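Local coordinates for protein phenylacetaldehyde dehydrogenase (Burkholderia cenocepacia, PDB 4O5H) that probably catalyses the NAD-dependent oxidation of phenylacetaldehyde to phenylacetate, as a member of the aldehyde dehydrogenase family, at residues A75-A80 with V175-A180; G84-A89 with G202-L207; S288-L293 with Q303-A308; A444-N449 with K456-I461. All coordinates share one frame; numbering follows the deposited sequence.

Overall arrangement
Contacts 1 and 2 form one cluster, contacts 3 and 4 another. The two clusters lie about 41 to 42 Å apart, centre to centre. In the first, strands 166-181 and 204-208, on which 175-180 and 202-207 lie, are parallel neighbours in the Rossmann-type sheet, probably joined by Val178 N to Thr204 O, 2.8 Å. The centres of contacts 1 and 2 are 7 Å apart. In the second, strands 288-292 and 443-447 are neighbours in the seven-stranded sheet of what is probably the catalytic domain. Ile291 N lies 2.7 Å from Ser445 O, and the centres of contacts 3 and 4 are 11 Å apart. The sodium-binding residues Val51, Asp119 and Asp212 belong to none of the four.

Contact 1: A75-A80 with V175-A180; sequences AAARRA and VGVVGA
Val177 on the strand meets Arg78 and Ala77 of the helix, one methyl for each. Its CG2 sits over one face of the Arg78 guanidinium, 3.5 Å above the plane and over the centre of the group. The nearest atoms are NH1, 3.5 Å from Val177 CG2, and CZ, 3.6 Å from the same methyl. This is a van der Waals contact between an alkyl group and a flat cation. No hydrogen bond crosses between the segments. The Arg78 chain is bent at chi2 (-100°) and chi3 (65°). These bends bring its end nearer the strand, although its CB does not point there. The other methyl, Val177 CG1, lies anti to the backbone N (chi1 176°) and touches Ala77 CB at 3.8 Å. Val177 therefore spreads its two branches over neighbouring residues of one helical turn.

The polar end of Arg78 is held by groups outside the two segments. NH2 makes a salt bridge to Asp82, one turn further along the same helix. NH1 makes another to Asp255 OD2 and also bonds to Arg253 O. Asp255 OD2 accepts the backbone N of Val177 as well, so one carboxylate oxygen ties the arginine to the strand. Two carboxylates would be expected to favour the charged form of Arg78.

In the fold, helix 67-82 lies against the sheet of the Rossmann-type domain, which in this family binds the nicotinamide cofactor. Strand 166-181 runs between the parallel strands 204-208 and 256-260. Ala77 also packs on Val206 of strand 204-208 and on Asn235 of strand 234-236.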
loop_
_atom_site.group_PDB
_atom_site.type_symbol
_atom_site.label_atom_id
_atom_site.label_comp_id
_atom_site.label_asym_id
_atom_site.label_seq_id
_atom_site.Cartn_x
_atom_site.Cartn_y
_atom_site.Cartn_z
ATOM N N ALA A 75 21.160 9.289 -5.590
ATOM C CA ALA A 75 21.854 9.103 -6.874
ATOM C C ALA A 75 22.705 7.826 -6.839
ATOM O O ALA A 75 22.674 7.072 -7.803
ATOM C CB ALA A 75 22.696 10.310 -7.227
ATOM N N ALA A 76 23.382 7.555 -5.718
ATOM C CA ALA A 76 24.197 6.359 -5.592
ATOM C C ALA A 76 23.348 5.096 -5.601
ATOM O O ALA A 76 23.708 4.107 -6.242
ATOM C CB ALA A 76 25.060 6.425 -4.341
ATOM N N ALA A 77 22.240 5.113 -4.846
ATOM C CA ALA A 77 21.368 3.966 -4.785
ATOM C C ALA A 77 20.744 3.672 -6.144
ATOM O O ALA A 77 20.641 2.516 -6.535
ATOM C CB ALA A 77 20.272 4.161 -3.729
ATOM N N ARG A 78 20.356 4.712 -6.847
ATOM C CA ARG A 78 19.889 4.580 -8.236
ATOM C C ARG A 78 20.918 3.921 -9.110
ATOM O O ARG A 78 20.608 3.000 -9.851
ATOM C CB ARG A 78 19.541 5.952 -8.847
ATOM C CG ARG A 78 18.117 6.382 -8.579
ATOM C CD ARG A 78 17.185 6.144 -9.752
ATOM N NE ARG A 78 16.991 4.736 -10.098
ATOM C CZ ARG A 78 15.919 4.000 -9.790
ATOM N NH1 ARG A 78 14.905 4.470 -9.038
ATOM N NH2 ARG A 78 15.863 2.748 -10.202
ATOM N N ARG A 79 22.145 4.424 -9.078
ATOM C CA ARG A 79 23.233 3.876 -9.926
ATOM C C ARG A 79 23.466 2.401 -9.611
ATOM O O ARG A 79 23.608 1.593 -10.517
ATOM C CB ARG A 79 24.572 4.599 -9.710
ATOM C CG ARG A 79 24.749 5.881 -10.507
ATOM C CD ARG A 79 26.186 6.438 -10.429
ATOM N NE ARG A 79 26.574 6.773 -9.053
ATOM C CZ ARG A 79 26.247 7.904 -8.411
ATOM N NH1 ARG A 79 25.514 8.850 -8.979
ATOM N NH2 ARG A 79 26.674 8.098 -7.183
ATOM N N ALA A 80 23.460 2.065 -8.330
ATOM C CA ALA A 80 23.729 0.670 -7.905
ATOM C C ALA A 80 22.635 -0.263 -8.380
ATOM O O ALA A 80 22.890 -1.431 -8.635
ATOM C CB ALA A 80 23.900 0.578 -6.401
ATOM N N VAL A 175 11.155 -3.734 -6.146
ATOM C CA VAL A 175 10.428 -2.477 -6.321
ATOM C C VAL A 175 11.377 -1.398 -6.831
ATOM O O VAL A 175 10.955 -0.508 -7.554
ATOM C CB VAL A 175 9.605 -2.103 -5.084
ATOM C CG1 VAL A 175 10.484 -1.732 -3.886
ATOM C CG2 VAL A 175 8.615 -1.008 -5.413
ATOM N N GLY A 176 12.659 -1.487 -6.428
ATOM C CA GLY A 176 13.682 -0.555 -6.873
ATOM C C GLY A 176 14.513 0.056 -5.761
ATOM O O GLY A 176 15.083 -0.654 -4.944
ATOM N N VAL A 177 14.562 1.376 -5.727
ATOM C CA VAL A 177 15.284 2.102 -4.709
ATOM C C VAL A 177 14.331 2.408 -3.539
ATOM O O VAL A 177 13.254 2.987 -3.721
ATOM C CB VAL A 177 15.838 3.409 -5.290
ATOM C CG1 VAL A 177 16.502 4.235 -4.223
ATOM C CG2 VAL A 177 16.837 3.121 -6.420
ATOM N N VAL A 178 14.735 2.042 -2.340
ATOM C CA VAL A 178 13.908 2.198 -1.157
ATOM C C VAL A 178 14.499 3.256 -0.257
ATOM O O VAL A 178 15.674 3.168 0.142
ATOM C CB VAL A 178 13.817 0.872 -0.391
ATOM C CG1 VAL A 178 12.985 1.015 0.875
ATOM C CG2 VAL A 178 13.229 -0.221 -1.282
ATOM N N GLY A 179 13.701 4.254 0.082
ATOM C CA GLY A 179 14.028 5.159 1.159
ATOM C C GLY A 179 13.425 4.637 2.477
ATOM O O GLY A 179 12.219 4.328 2.554
ATOM N N ALA A 180 14.254 4.484 3.489
ATOM C CA ALA A 180 13.819 3.933 4.776
ATOM C C ALA A 180 14.120 4.917 5.899
ATOM O O ALA A 180 15.274 5.350 6.059
ATOM C CB ALA A 180 14.535 2.625 5.046
#

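Contact 2: G84-A89 with G202-L207; sequences GPWRTA and GCTVVL
The indole of Trp86 meets the backbone at Gly202 and Cys203, where a Schellman motif ends helix 187-201 and leads into a strand of the Rossmann-type sheet. Trp86 NE1 donates a hydrogen bond to Cys203 O at 2.9 Å. The bond is bent, with an N-H...O angle of 141°. The donor stands 50° above the carbonyl plane, and the oxygen is tilted 26° from the ring plane. A second carbonyl oxygen, Gly202 O, lies 3.3 Å from Trp86 NE1. Thr204 CG2 adds an apolar touch, 3.7 Å from Trp86 CD1.

Several features set these groups in place. Trp86 CG is anti to the backbone N, which carries the ring from its short, weakly bonded helix toward the turn that leads into strand 204-208. Pro230 and Val233 also pack against this side chain. Gly202 has the positive phi of the motif, and the chain turns there before the strand. Thr204 OG1 is bonded to Ala77 O of helix 67-82. A water lies 2.7 Å from Gly202 O and 3.3 Å from Trp86 O, the second a weak link at best.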
loop_
_atom_site.group_PDB
_atom_site.type_symbol
_atom_site.label_atom_id
_atom_site.label_comp_id
_atom_site.label_asym_id
_atom_site.label_seq_id
_atom_site.Cartn_x
_atom_site.Cartn_y
_atom_site.Cartn_z
ATOM N N GLY A 84 25.002 -1.125 -11.508
ATOM C CA GLY A 84 26.108 -1.879 -10.910
ATOM C C GLY A 84 26.039 -3.425 -10.991
ATOM O O GLY A 84 25.053 -3.996 -11.468
ATOM N N PRO A 85 27.056 -4.116 -10.435
ATOM C CA PRO A 85 26.977 -5.572 -10.188
ATOM C C PRO A 85 25.780 -6.076 -9.372
ATOM O O PRO A 85 25.376 -7.236 -9.542
ATOM C CB PRO A 85 28.255 -5.899 -9.410
ATOM C CG PRO A 85 28.897 -4.606 -9.058
ATOM C CD PRO A 85 28.326 -3.537 -9.950
ATOM N N TRP A 86 25.208 -5.237 -8.525
ATOM C CA TRP A 86 24.005 -5.649 -7.786
ATOM C C TRP A 86 22.863 -5.960 -8.725
ATOM O O TRP A 86 22.067 -6.870 -8.455
ATOM C CB TRP A 86 23.568 -4.589 -6.804
ATOM C CG TRP A 86 22.539 -5.023 -5.792
ATOM C CD1 TRP A 86 21.297 -4.481 -5.631
ATOM C CD2 TRP A 86 22.687 -5.989 -4.756
ATOM N NE1 TRP A 86 20.648 -5.067 -4.599
ATOM C CE2 TRP A 86 21.470 -5.998 -4.021
ATOM C CE3 TRP A 86 23.712 -6.868 -4.370
ATOM C CZ2 TRP A 86 21.250 -6.842 -2.944
ATOM C CZ3 TRP A 86 23.490 -7.703 -3.272
ATOM C CH2 TRP A 86 22.250 -7.689 -2.592
ATOM N N ARG A 87 22.801 -5.255 -9.848
ATOM C CA ARG A 87 21.749 -5.521 -10.832
ATOM C C ARG A 87 21.801 -6.936 -11.391
ATOM O O ARG A 87 20.781 -7.540 -11.562
ATOM C CB ARG A 87 21.782 -4.537 -11.972
ATOM C CG ARG A 87 20.637 -4.700 -12.966
ATOM C CD ARG A 87 20.615 -3.555 -13.973
ATOM N NE ARG A 87 19.397 -3.588 -14.808
ATOM C CZ ARG A 87 18.196 -3.101 -14.465
ATOM N NH1 ARG A 87 17.964 -2.527 -13.268
ATOM N NH2 ARG A 87 17.197 -3.187 -15.349
ATOM N N THR A 88 22.974 -7.473 -11.609
ATOM C CA THR A 88 23.085 -8.796 -12.208
ATOM C C THR A 88 23.491 -9.894 -11.222
ATOM O O THR A 88 23.759 -11.005 -11.610
ATOM C CB THR A 88 24.114 -8.749 -13.312
ATOM O OG1 THR A 88 25.333 -8.206 -12.786
ATOM C CG2 THR A 88 23.636 -7.838 -14.419
ATOM N N ALA A 89 23.544 -9.572 -9.946
ATOM C CA ALA A 89 23.864 -10.552 -8.934
ATOM C C ALA A 89 22.832 -11.717 -8.984
ATOM O O ALA A 89 21.646 -11.512 -9.234
ATOM C CB ALA A 89 23.837 -9.898 -7.572
ATOM N N GLY A 202 16.588 -7.637 -3.981
ATOM C CA GLY A 202 17.410 -6.982 -5.018
ATOM C C GLY A 202 17.207 -5.477 -5.097
ATOM O O GLY A 202 17.677 -4.835 -6.026
ATOM N N CYS A 203 16.531 -4.904 -4.115
ATOM C CA CYS A 203 16.423 -3.439 -4.033
ATOM C C CYS A 203 17.779 -2.802 -3.598
ATOM O O CYS A 203 18.695 -3.531 -3.161
ATOM C CB CYS A 203 15.355 -3.066 -3.017
ATOM S SG CYS A 203 13.672 -3.594 -3.447
ATOM N N THR A 204 17.857 -1.481 -3.670
ATOM C CA THR A 204 18.910 -0.721 -3.006
ATOM C C THR A 204 18.242 0.235 -2.052
ATOM O O THR A 204 17.017 0.412 -2.118
ATOM C CB THR A 204 19.829 0.045 -4.007
ATOM O OG1 THR A 204 19.063 0.983 -4.759
ATOM C CG2 THR A 204 20.482 -0.926 -4.927
ATOM N N VAL A 205 19.005 0.823 -1.129
ATOM C CA VAL A 205 18.421 1.477 0.028
ATOM C C VAL A 205 19.176 2.729 0.415
ATOM O O VAL A 205 20.402 2.728 0.454
ATOM C CB VAL A 205 18.497 0.576 1.293
ATOM C CG1 VAL A 205 17.699 1.172 2.455
ATOM C CG2 VAL A 205 17.922 -0.787 1.047
ATOM N N VAL A 206 18.436 3.793 0.712
ATOM C CA VAL A 206 18.937 4.916 1.463
ATOM C C VAL A 206 18.256 4.878 2.841
ATOM O O VAL A 206 17.038 5.038 2.948
ATOM C CB VAL A 206 18.657 6.250 0.772
ATOM C CG1 VAL A 206 19.223 7.401 1.585
ATOM C CG2 VAL A 206 19.238 6.248 -0.637
ATOM N N LEU A 207 19.059 4.702 3.882
ATOM C CA LEU A 207 18.565 4.649 5.258
ATOM C C LEU A 207 18.824 5.962 5.994
ATOM O O LEU A 207 19.936 6.495 5.932
ATOM C CB LEU A 207 19.275 3.543 6.041
ATOM C CG LEU A 207 18.805 3.408 7.504
ATOM C CD1 LEU A 207 17.397 2.836 7.565
ATOM C CD2 LEU A 207 19.735 2.550 8.314
HETATM O O HOH W 1 18.883 -5.945 -8.196
#

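Contact 3: S288-L293 with Q303-A308; sequences SPVIVL and QGVANA
This is a buried, wholly apolar contact of a strand with a helix, in which Val290 and Val292 meet Val305 and Ala308 on one face of the seven-stranded sheet. The strand and helix axes run almost exactly antiparallel, at 175°, and approach to 10.0 Å. Val290 and Val292 both point toward the helix, while Ile291 between them points away.

Val305 CG2 is the methyl on which the contact turns. It lies 3.9 Å from Val292 CG2 and 4.0 Å from Val290 CG1. The Val305 and Val292 side chains lie nearly perpendicular. Val290 uses both branches. With chi1 at 174°, CG1 is anti to the backbone N and faces Val305, while CG2 reaches Ala308 CB at 4.2 Å.

Strand 288-292, helix 298-310 and strand 320-326 make a beta-alpha-beta unit, and the contact joins the first two. Val290 bonds through its backbone to Arg322 and Tyr324 of the second strand. Val305 also packs on Val337 of helix 330-343, and His471 touches both Val290 and Ala308.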
loop_
_atom_site.group_PDB
_atom_site.type_symbol
_atom_site.label_atom_id
_atom_site.label_comp_id
_atom_site.label_asym_id
_atom_site.label_seq_id
_atom_site.Cartn_x
_atom_site.Cartn_y
_atom_site.Cartn_z
ATOM N N SER A 288 -2.361 0.429 22.195
ATOM C CA SER A 288 -2.769 -0.954 22.168
ATOM C C SER A 288 -3.384 -1.370 23.491
ATOM O O SER A 288 -2.840 -1.059 24.566
ATOM C CB SER A 288 -1.571 -1.844 21.890
ATOM O OG SER A 288 -0.952 -1.508 20.649
ATOM N N PRO A 289 -4.520 -2.073 23.442
ATOM C CA PRO A 289 -5.179 -2.498 24.688
ATOM C C PRO A 289 -4.730 -3.875 25.124
ATOM O O PRO A 289 -4.369 -4.695 24.307
ATOM C CB PRO A 289 -6.639 -2.563 24.291
ATOM C CG PRO A 289 -6.621 -2.928 22.846
ATOM C CD PRO A 289 -5.394 -2.250 22.275
ATOM N N VAL A 290 -4.830 -4.122 26.424
ATOM C CA VAL A 290 -4.527 -5.381 27.048
ATOM C C VAL A 290 -5.792 -5.793 27.781
ATOM O O VAL A 290 -6.233 -5.100 28.718
ATOM C CB VAL A 290 -3.402 -5.167 28.065
ATOM C CG1 VAL A 290 -3.144 -6.429 28.871
ATOM C CG2 VAL A 290 -2.132 -4.703 27.361
ATOM N N ILE A 291 -6.391 -6.895 27.373
ATOM C CA ILE A 291 -7.668 -7.338 27.945
ATOM C C ILE A 291 -7.448 -8.548 28.821
ATOM O O ILE A 291 -7.018 -9.581 28.346
ATOM C CB ILE A 291 -8.639 -7.705 26.828
ATOM C CG1 ILE A 291 -8.885 -6.496 25.930
ATOM C CG2 ILE A 291 -9.960 -8.235 27.390
ATOM C CD1 ILE A 291 -9.674 -6.856 24.678
ATOM N N VAL A 292 -7.764 -8.415 30.093
ATOM C CA VAL A 292 -7.589 -9.506 31.047
ATOM C C VAL A 292 -8.923 -10.102 31.453
ATOM O O VAL A 292 -9.765 -9.441 32.086
ATOM C CB VAL A 292 -6.828 -9.002 32.287
ATOM C CG1 VAL A 292 -6.575 -10.153 33.276
ATOM C CG2 VAL A 292 -5.506 -8.348 31.843
ATOM N N LEU A 293 -9.105 -11.375 31.110
ATOM C CA LEU A 293 -10.345 -12.091 31.440
ATOM C C LEU A 293 -10.293 -12.662 32.859
ATOM O O LEU A 293 -9.218 -12.806 33.431
ATOM C CB LEU A 293 -10.632 -13.174 30.396
ATOM C CG LEU A 293 -10.761 -12.679 28.956
ATOM C CD1 LEU A 293 -11.236 -13.779 28.020
ATOM C CD2 LEU A 293 -11.679 -11.458 28.854
ATOM N N GLN A 303 2.043 -9.692 35.963
ATOM C CA GLN A 303 3.378 -9.629 35.388
ATOM C C GLN A 303 3.257 -9.329 33.890
ATOM O O GLN A 303 4.037 -8.578 33.353
ATOM C CB GLN A 303 4.126 -10.938 35.649
ATOM C CG GLN A 303 5.594 -10.887 35.314
ATOM C CD GLN A 303 6.349 -9.954 36.245
ATOM O OE1 GLN A 303 6.311 -10.118 37.463
ATOM N NE2 GLN A 303 6.967 -8.934 35.688
ATOM N N GLY A 304 2.258 -9.913 33.241
ATOM C CA GLY A 304 1.983 -9.684 31.834
ATOM C C GLY A 304 1.585 -8.263 31.499
ATOM O O GLY A 304 2.116 -7.681 30.551
ATOM N N VAL A 305 0.730 -7.684 32.303
ATOM C CA VAL A 305 0.307 -6.291 32.157
ATOM C C VAL A 305 1.489 -5.349 32.387
ATOM O O VAL A 305 1.728 -4.448 31.583
ATOM C CB VAL A 305 -0.828 -5.951 33.158
ATOM C CG1 VAL A 305 -1.076 -4.444 33.253
ATOM C CG2 VAL A 305 -2.118 -6.670 32.780
ATOM N N ALA A 306 2.258 -5.581 33.464
ATOM C CA ALA A 306 3.441 -4.752 33.726
ATOM C C ALA A 306 4.469 -4.807 32.567
ATOM O O ALA A 306 4.968 -3.780 32.104
ATOM C CB ALA A 306 4.085 -5.155 35.047
ATOM N N ASN A 307 4.780 -6.015 32.107
ATOM C CA ASN A 307 5.713 -6.169 31.009
ATOM C C ASN A 307 5.227 -5.520 29.716
ATOM O O ASN A 307 6.036 -4.901 28.976
ATOM C CB ASN A 307 6.025 -7.651 30.766
ATOM C CG ASN A 307 6.796 -8.290 31.927
ATOM O OD1 ASN A 307 7.249 -7.601 32.885
ATOM N ND2 ASN A 307 6.966 -9.627 31.859
ATOM N N ALA A 308 3.940 -5.647 29.442
ATOM C CA ALA A 308 3.354 -5.121 28.233
ATOM C C ALA A 308 3.532 -3.598 28.094
ATOM O O ALA A 308 3.695 -3.082 26.970
ATOM C CB ALA A 308 1.895 -5.469 28.151
#

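Contact 4: A444-N449 with K456-I461; sequences ASIWSN and KLVPRI
Ser445 OG is gripped by two groups, Trp447 NE1 and His471 ND1, next to the strand residues Ala444 and Ile446 that meet 456-461. Trp447 NE1 donates to Ser445 OG at 3.0 Å, with an N-H...O angle of 149° and the oxygen in the ring plane. This bond holds the indole beside its own strand. CB of Ser445 points away from 456-461, so the polar group and the apolar contact lie on different faces of the strand.

Ile446 and Ala444 point toward 456-461. Ile446 CD1 is 3.8 Å from Leu457 CG and 3.9 Å from Val458 CG2. Ile446 and Leu457 lie alongside each other, pointing opposite ways, so that Leu457 CD2 comes 4.0 Å from Ile446 CG2. With chi1 at -59°, Ile446 CG1 is anti to the carbonyl carbon, and the chain is extended at chi2 (163°), which carries CD1 to both partners. Ala444 CB lies 3.7 Å from Ile461 CG2. Ile461 has two conformers, so this last distance is less certain.

The contact belongs to the beta-alpha-beta unit made by strand 443-447, helix 451-457 and strand 465-468. Leu457 also packs on Val428 and Val432 of helix 428-436. In the dimer, Lys504 of the second subunit bonds to Val458 O and Ile461 O. Between the two segments themselves no hydrogen bond forms. Their chemistry implies that apolar contact between aliphatic side chains, mostly branched, joins them, while the polar bonds are made within one segment or to groups outside both, such as His471 and, on the second subunit, Lys504.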
loop_
_atom_site.group_PDB
_atom_site.type_symbol
_atom_site.label_atom_id
_atom_site.label_comp_id
_atom_site.label_asym_id
_atom_site.label_seq_id
_atom_site.Cartn_x
_atom_site.Cartn_y
_atom_site.Cartn_z
ATOM N N ALA A 444 -2.735 -5.609 20.254
ATOM C CA ALA A 444 -3.623 -5.869 21.357
ATOM C C ALA A 444 -3.271 -7.196 21.989
ATOM O O ALA A 444 -2.703 -8.039 21.311
ATOM C CB ALA A 444 -5.040 -5.939 20.863
ATOM N N SER A 445 -3.610 -7.395 23.271
ATOM C CA SER A 445 -3.505 -8.734 23.834
ATOM C C SER A 445 -4.710 -9.123 24.689
ATOM O O SER A 445 -5.435 -8.268 25.211
ATOM C CB SER A 445 -2.196 -8.937 24.621
ATOM O OG SER A 445 -2.108 -8.067 25.757
ATOM N N ILE A 446 -4.878 -10.426 24.814
ATOM C CA ILE A 446 -5.899 -11.061 25.596
ATOM C C ILE A 446 -5.207 -12.018 26.561
ATOM O O ILE A 446 -4.331 -12.795 26.135
ATOM C CB ILE A 446 -6.805 -11.891 24.691
ATOM C CG1 ILE A 446 -7.455 -11.023 23.618
ATOM C CG2 ILE A 446 -7.863 -12.566 25.524
ATOM C CD1 ILE A 446 -8.025 -11.845 22.475
ATOM N N TRP A 447 -5.584 -11.977 27.836
ATOM C CA TRP A 447 -4.989 -12.808 28.871
ATOM C C TRP A 447 -6.100 -13.713 29.393
ATOM O O TRP A 447 -7.014 -13.220 30.052
ATOM C CB TRP A 447 -4.336 -11.929 29.993
ATOM C CG TRP A 447 -3.171 -11.223 29.382
ATOM C CD1 TRP A 447 -3.225 -10.193 28.507
ATOM C CD2 TRP A 447 -1.787 -11.574 29.515
ATOM N NE1 TRP A 447 -1.960 -9.844 28.115
ATOM C CE2 TRP A 447 -1.061 -10.684 28.712
ATOM C CE3 TRP A 447 -1.099 -12.538 30.260
ATOM C CZ2 TRP A 447 0.325 -10.740 28.583
ATOM C CZ3 TRP A 447 0.259 -12.592 30.145
ATOM C CH2 TRP A 447 0.967 -11.685 29.304
ATOM N N SER A 448 -5.975 -15.022 29.133
ATOM C CA SER A 448 -6.981 -16.031 29.442
ATOM C C SER A 448 -6.478 -17.414 29.034
ATOM O O SER A 448 -5.492 -17.521 28.281
ATOM C CB SER A 448 -8.256 -15.749 28.655
ATOM O OG SER A 448 -9.287 -16.659 28.983
ATOM N N ASN A 449 -7.112 -18.440 29.560
ATOM C CA ASN A 449 -6.875 -19.825 29.147
ATOM C C ASN A 449 -8.199 -20.461 28.664
ATOM O O ASN A 449 -8.275 -21.657 28.438
ATOM C CB ASN A 449 -6.272 -20.645 30.295
ATOM C CG ASN A 449 -5.747 -22.010 29.844
ATOM O OD1 ASN A 449 -5.019 -22.116 28.864
ATOM N ND2 ASN A 449 -6.160 -23.065 30.551
ATOM N N LYS A 456 -13.651 -16.286 20.302
ATOM C CA LYS A 456 -14.727 -15.345 20.039
ATOM C C LYS A 456 -14.207 -13.913 20.017
ATOM O O LYS A 456 -14.756 -13.063 19.340
ATOM C CB LYS A 456 -15.843 -15.506 21.089
ATOM C CG LYS A 456 -16.664 -16.763 20.910
ATOM C CD LYS A 456 -17.578 -16.993 22.118
ATOM C CE LYS A 456 -18.367 -18.261 21.954
ATOM N NZ LYS A 456 -19.563 -17.974 21.134
ATOM N N LEU A 457 -13.157 -13.650 20.776
ATOM C CA LEU A 457 -12.639 -12.301 20.939
ATOM C C LEU A 457 -11.657 -11.881 19.846
ATOM O O LEU A 457 -11.707 -10.750 19.408
ATOM C CB LEU A 457 -11.875 -12.161 22.259
ATOM C CG LEU A 457 -11.705 -10.886 23.058
ATOM C CD1 LEU A 457 -12.901 -10.012 22.806
ATOM C CD2 LEU A 457 -11.413 -11.078 24.572
ATOM N N VAL A 458 -10.773 -12.793 19.455
ATOM C CA VAL A 458 -9.724 -12.476 18.500
ATOM C C VAL A 458 -10.281 -11.789 17.242
ATOM O O VAL A 458 -9.761 -10.784 16.830
ATOM C CB VAL A 458 -8.881 -13.717 18.130
ATOM C CG1 VAL A 458 -8.040 -13.452 16.886
ATOM C CG2 VAL A 458 -7.954 -14.065 19.296
ATOM N N PRO A 459 -11.374 -12.305 16.675
ATOM C CA PRO A 459 -11.897 -11.658 15.441
ATOM C C PRO A 459 -12.479 -10.280 15.660
ATOM O O PRO A 459 -12.572 -9.531 14.709
ATOM C CB PRO A 459 -13.042 -12.574 15.005
ATOM C CG PRO A 459 -12.682 -13.892 15.580
ATOM C CD PRO A 459 -12.055 -13.577 16.924
ATOM N N ARG A 460 -12.842 -9.951 16.882
ATOM C CA ARG A 460 -13.547 -8.695 17.184
ATOM C C ARG A 460 -12.645 -7.507 17.476
ATOM O O ARG A 460 -13.107 -6.355 17.487
ATOM C CB ARG A 460 -14.460 -8.915 18.385
ATOM C CG ARG A 460 -15.491 -9.988 18.183
ATOM C CD ARG A 460 -16.356 -10.203 19.446
ATOM N NE ARG A 460 -17.300 -9.102 19.626
ATOM C CZ ARG A 460 -18.016 -8.871 20.707
ATOM N NH1 ARG A 460 -17.934 -9.648 21.782
ATOM N NH2 ARG A 460 -18.833 -7.835 20.716
ATOM N N ILE A 461 -11.363 -7.769 17.749
ATOM C CA ILE A 461 -10.433 -6.706 18.079
ATOM C C ILE A 461 -9.772 -6.221 16.797
ATOM O O ILE A 461 -9.128 -7.011 16.090
ATOM C CB ILE A 461 -9.358 -7.202 19.059
ATOM C CG1 ILE A 461 -10.019 -7.674 20.359
ATOM C CG2 ILE A 461 -8.364 -6.096 19.353
ATOM C CD1 ILE A 461 -10.936 -6.634 20.950
#